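Local coordinates for protein laminin subunit ALPHA-1 (Mus musculus, PDB 2JD4) that forms part of a basement membrane laminin and, through its LG4-5 domain pair, probably helps anchor the laminin to cell surfaces, at residues Phe83-Val94 / Thr110-Met119. The protein carries 4 engineered substitutions. Sequence-based numbering, arbitrary orientation.
Sequences FMFDLGKGRTKV and TEYIKRKAFM. With MG (magnesium ion), chain C.
F83 leans from one beta hairpin onto the other. F83 CB rests against the thioether of M119, 3.7 Å from SD. With CG anti to the backbone N (chi1 168°), the ring swings across the interface, and most of its atoms lie under CB of T110, which sits over the centre in a CH-pi contact, 3.7 Å from the F83 centroid and only 4° off the normal. Farther out, F83 CE2 turns to E111, 3.8 Å from its backbone N, and the tip, CZ, has CB of Y112 near its plane. A leucine here, lacking the flat ring, would probably leave CB of T110 without its CH-pi partner and open a gap beside E111 and Y112. Alanine suits the edge of F85, because the A117 methyl fits there, CB 3.6 Å from CE2 of F85, and V94 CG2 packs on the same methyl. CB and CG of Y112 lie over one face of F85, toward its rim, and the two rings meet obliquely, planes at 38°. V94 brings CG1 to 3.7 Å from CG of M119, whose flexible chain suits the space between V94 and F83. L87 lays its branched tip against the Y112 phenol, whose hydroxyl is hydrogen-bonded to the carbonyl O of R42, while L87 O binds the magnesium ion together with D70, T137 and D139. The contact thus packs strands 80-86 and 91-95 face to face on strands 106-113 and 116-121, within the beta sandwich of a laminin G domain.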
loop_
_atom_site.group_PDB
_atom_site.type_symbol
_atom_site.label_atom_id
_atom_site.label_comp_id
_atom_site.label_asym_id
_atom_site.label_seq_id
_atom_site.Cartn_x
_atom_site.Cartn_y
_atom_site.Cartn_z
ATOM N N PHE A 83 -12.659 3.164 -17.146
ATOM C CA PHE A 83 -13.038 4.568 -17.320
ATOM C C PHE A 83 -14.556 4.656 -17.439
ATOM O O PHE A 83 -15.145 4.011 -18.307
ATOM C CB PHE A 83 -12.370 5.120 -18.599
ATOM C CG PHE A 83 -12.899 6.461 -19.063
ATOM C CD1 PHE A 83 -13.059 7.524 -18.175
ATOM C CD2 PHE A 83 -13.183 6.676 -20.415
ATOM C CE1 PHE A 83 -13.493 8.789 -18.628
ATOM C CE2 PHE A 83 -13.613 7.926 -20.873
ATOM C CZ PHE A 83 -13.768 8.986 -19.980
ATOM N N MET A 84 -15.191 5.437 -16.571
ATOM C CA MET A 84 -16.644 5.581 -16.640
ATOM C C MET A 84 -17.126 6.979 -16.263
ATOM O O MET A 84 -16.483 7.698 -15.488
ATOM C CB MET A 84 -17.330 4.538 -15.745
ATOM C CG MET A 84 -17.279 4.825 -14.254
ATOM S SD MET A 84 -18.242 3.604 -13.300
ATOM C CE MET A 84 -17.110 2.215 -13.293
ATOM N N PHE A 85 -18.269 7.359 -16.819
ATOM C CA PHE A 85 -18.859 8.668 -16.554
ATOM C C PHE A 85 -20.371 8.596 -16.735
ATOM O O PHE A 85 -20.882 7.669 -17.360
ATOM C CB PHE A 85 -18.266 9.718 -17.506
ATOM C CG PHE A 85 -18.434 9.381 -18.965
ATOM C CD1 PHE A 85 -19.604 9.711 -19.644
ATOM C CD2 PHE A 85 -17.430 8.711 -19.654
ATOM C CE1 PHE A 85 -19.771 9.374 -20.997
ATOM C CE2 PHE A 85 -17.586 8.372 -21.002
ATOM C CZ PHE A 85 -18.761 8.704 -21.671
ATOM N N ASP A 86 -21.074 9.575 -16.176
ATOM C CA ASP A 86 -22.532 9.651 -16.281
ATOM C C ASP A 86 -22.852 11.111 -16.575
ATOM O O ASP A 86 -22.485 11.996 -15.800
ATOM C CB ASP A 86 -23.190 9.246 -14.957
ATOM C CG ASP A 86 -24.683 8.956 -15.098
ATOM O OD1 ASP A 86 -25.366 9.653 -15.877
ATOM O OD2 ASP A 86 -25.175 8.035 -14.410
ATOM N N LEU A 87 -23.532 11.359 -17.689
ATOM C CA LEU A 87 -23.888 12.717 -18.081
ATOM C C LEU A 87 -25.183 13.205 -17.432
ATOM O O LEU A 87 -25.652 14.308 -17.723
ATOM C CB LEU A 87 -24.016 12.803 -19.604
ATOM C CG LEU A 87 -22.855 12.235 -20.427
ATOM C CD1 LEU A 87 -23.134 12.449 -21.907
ATOM C CD2 LEU A 87 -21.541 12.919 -20.040
ATOM N N GLY A 88 -25.762 12.389 -16.557
ATOM C CA GLY A 88 -26.991 12.794 -15.890
ATOM C C GLY A 88 -28.182 11.868 -16.078
ATOM O O GLY A 88 -29.166 11.965 -15.340
ATOM N N LYS A 89 -28.105 10.971 -17.056
ATOM C CA LYS A 89 -29.208 10.046 -17.314
ATOM C C LYS A 89 -28.757 8.641 -17.708
ATOM O O LYS A 89 -29.476 7.922 -18.403
ATOM C CB LYS A 89 -30.124 10.621 -18.397
ATOM C CG LYS A 89 -30.789 11.923 -17.984
ATOM C CD LYS A 89 -31.617 12.516 -19.106
ATOM C CE LYS A 89 -32.270 13.815 -18.664
ATOM N NZ LYS A 89 -33.114 14.402 -19.739
ATOM N N GLY A 90 -27.569 8.250 -17.259
ATOM C CA GLY A 90 -27.070 6.927 -17.584
ATOM C C GLY A 90 -25.558 6.871 -17.560
ATOM O O GLY A 90 -24.891 7.871 -17.833
ATOM N N ARG A 91 -25.015 5.702 -17.242
ATOM C CA ARG A 91 -23.572 5.528 -17.171
ATOM C C ARG A 91 -22.966 4.833 -18.392
ATOM O O ARG A 91 -23.530 3.876 -18.931
ATOM C CB ARG A 91 -23.212 4.743 -15.903
ATOM C CG ARG A 91 -21.726 4.448 -15.743
ATOM C CD ARG A 91 -21.376 4.187 -14.282
ATOM N NE ARG A 91 -21.844 2.893 -13.822
ATOM C CZ ARG A 91 -22.259 2.633 -12.587
ATOM N NH1 ARG A 91 -22.274 3.582 -11.665
ATOM N NH2 ARG A 91 -22.666 1.414 -12.275
ATOM N N THR A 92 -21.817 5.334 -18.831
ATOM C CA THR A 92 -21.093 4.744 -19.951
ATOM C C THR A 92 -19.792 4.215 -19.346
ATOM O O THR A 92 -19.165 4.900 -18.542
ATOM C CB THR A 92 -20.758 5.798 -21.039
ATOM O OG1 THR A 92 -21.966 6.357 -21.567
ATOM C CG2 THR A 92 -19.974 5.160 -22.172
ATOM N N LYS A 93 -19.388 3.002 -19.712
ATOM C CA LYS A 93 -18.162 2.426 -19.168
ATOM C C LYS A 93 -17.251 1.845 -20.237
ATOM O O LYS A 93 -17.718 1.254 -21.207
ATOM C CB LYS A 93 -18.503 1.344 -18.140
ATOM C CG LYS A 93 -17.293 0.692 -17.490
ATOM C CD LYS A 93 -17.705 -0.142 -16.283
ATOM C CE LYS A 93 -16.490 -0.682 -15.541
ATOM N NZ LYS A 93 -16.871 -1.350 -14.266
ATOM N N VAL A 94 -15.945 2.024 -20.058
ATOM C CA VAL A 94 -14.952 1.500 -20.995
ATOM C C VAL A 94 -13.851 0.809 -20.195
ATOM O O VAL A 94 -13.460 1.286 -19.129
ATOM C CB VAL A 94 -14.280 2.621 -21.821
ATOM C CG1 VAL A 94 -13.569 2.020 -23.020
ATOM C CG2 VAL A 94 -15.305 3.661 -22.245
ATOM N N THR A 110 -7.798 8.853 -21.530
ATOM C CA THR A 110 -9.214 8.520 -21.446
ATOM C C THR A 110 -9.928 9.603 -22.239
ATOM O O THR A 110 -9.661 10.793 -22.058
ATOM C CB THR A 110 -9.740 8.496 -19.987
ATOM O OG1 THR A 110 -9.616 9.794 -19.395
ATOM C CG2 THR A 110 -8.957 7.484 -19.156
ATOM N N GLU A 111 -10.834 9.197 -23.119
ATOM C CA GLU A 111 -11.523 10.167 -23.950
ATOM C C GLU A 111 -13.015 10.017 -24.133
ATOM O O GLU A 111 -13.498 8.984 -24.578
ATOM C CB GLU A 111 -10.895 10.201 -25.340
ATOM C CG GLU A 111 -9.605 10.968 -25.443
ATOM C CD GLU A 111 -9.120 11.055 -26.873
ATOM O OE1 GLU A 111 -8.209 10.282 -27.242
ATOM O OE2 GLU A 111 -9.667 11.886 -27.629
ATOM N N TYR A 112 -13.726 11.080 -23.784
ATOM C CA TYR A 112 -15.163 11.173 -23.967
ATOM C C TYR A 112 -15.282 12.317 -24.969
ATOM O O TYR A 112 -14.864 13.438 -24.685
ATOM C CB TYR A 112 -15.868 11.566 -22.671
ATOM C CG TYR A 112 -17.116 12.409 -22.887
ATOM C CD1 TYR A 112 -18.137 11.988 -23.745
ATOM C CD2 TYR A 112 -17.268 13.637 -22.240
ATOM C CE1 TYR A 112 -19.279 12.780 -23.957
ATOM C CE2 TYR A 112 -18.404 14.434 -22.442
ATOM C CZ TYR A 112 -19.403 14.000 -23.302
ATOM O OH TYR A 112 -20.515 14.791 -23.506
ATOM N N ILE A 113 -15.813 12.038 -26.151
ATOM C CA ILE A 113 -15.966 13.094 -27.137
ATOM C C ILE A 113 -17.193 12.843 -28.009
ATOM O O ILE A 113 -17.325 11.792 -28.637
ATOM C CB ILE A 113 -14.688 13.239 -28.001
ATOM C CG1 ILE A 113 -14.816 14.463 -28.911
ATOM C CG2 ILE A 113 -14.441 11.976 -28.802
ATOM C CD1 ILE A 113 -13.538 14.822 -29.630
ATOM N N LYS A 114 -18.102 13.811 -28.003
ATOM C CA LYS A 114 -19.344 13.738 -28.768
ATOM C C LYS A 114 -20.275 12.655 -28.223
ATOM O O LYS A 114 -20.867 12.809 -27.151
ATOM C CB LYS A 114 -19.044 13.480 -30.250
ATOM C CG LYS A 114 -18.224 14.565 -30.947
ATOM C CD LYS A 114 -18.940 15.913 -31.015
ATOM C CE LYS A 114 -18.895 16.666 -29.686
ATOM N NZ LYS A 114 -19.484 18.039 -29.772
ATOM N N ARG A 115 -20.403 11.560 -28.963
ATOM C CA ARG A 115 -21.267 10.458 -28.553
ATOM C C ARG A 115 -20.480 9.161 -28.395
ATOM O O ARG A 115 -21.060 8.078 -28.338
ATOM C CB ARG A 115 -22.381 10.259 -29.585
ATOM C CG ARG A 115 -23.464 11.329 -29.564
ATOM C CD ARG A 115 -24.501 11.040 -28.487
ATOM N NE ARG A 115 -24.302 11.819 -27.268
ATOM C CZ ARG A 115 -25.020 11.658 -26.160
ATOM N NH1 ARG A 115 -25.981 10.740 -26.118
ATOM N NH2 ARG A 115 -24.791 12.422 -25.099
ATOM N N LYS A 116 -19.157 9.275 -28.324
ATOM C CA LYS A 116 -18.293 8.108 -28.180
ATOM C C LYS A 116 -17.339 8.261 -26.993
ATOM O O LYS A 116 -17.178 9.351 -26.446
ATOM C CB LYS A 116 -17.482 7.892 -29.464
ATOM C CG LYS A 116 -18.279 7.363 -30.660
ATOM C CD LYS A 116 -19.340 8.351 -31.147
ATOM C CE LYS A 116 -18.721 9.628 -31.699
ATOM N NZ LYS A 116 -19.742 10.641 -32.099
ATOM N N ALA A 117 -16.719 7.156 -26.596
ATOM C CA ALA A 117 -15.766 7.151 -25.490
ATOM C C ALA A 117 -14.790 6.001 -25.706
ATOM O O ALA A 117 -15.180 4.940 -26.192
ATOM C CB ALA A 117 -16.497 6.982 -24.164
ATOM N N PHE A 118 -13.522 6.212 -25.365
ATOM C CA PHE A 118 -12.516 5.166 -25.531
ATOM C C PHE A 118 -11.282 5.393 -24.651
ATOM O O PHE A 118 -11.127 6.453 -24.048
ATOM C CB PHE A 118 -12.119 5.049 -27.008
ATOM C CG PHE A 118 -11.495 6.290 -27.582
ATOM C CD1 PHE A 118 -10.111 6.434 -27.623
ATOM C CD2 PHE A 118 -12.290 7.319 -28.075
ATOM C CE1 PHE A 118 -9.528 7.589 -28.150
ATOM C CE2 PHE A 118 -11.719 8.477 -28.602
ATOM C CZ PHE A 118 -10.339 8.612 -28.639
ATOM N N MET A 119 -10.419 4.384 -24.575
ATOM C CA MET A 119 -9.211 4.463 -23.754
ATOM C C MET A 119 -7.976 4.052 -24.529
ATOM O O MET A 119 -8.053 3.249 -25.456
ATOM C CB MET A 119 -9.319 3.536 -22.548
ATOM C CG MET A 119 -10.532 3.724 -21.683
ATOM S SD MET A 119 -10.477 2.512 -20.354
ATOM C CE MET A 119 -9.038 3.163 -19.435
HETATM MG MG MG C . -25.230 16.544 -17.562
HETATM O O HOH W 1 -26.796 16.620 -15.823
HETATM O O HOH W 2 -26.746 16.897 -19.178
#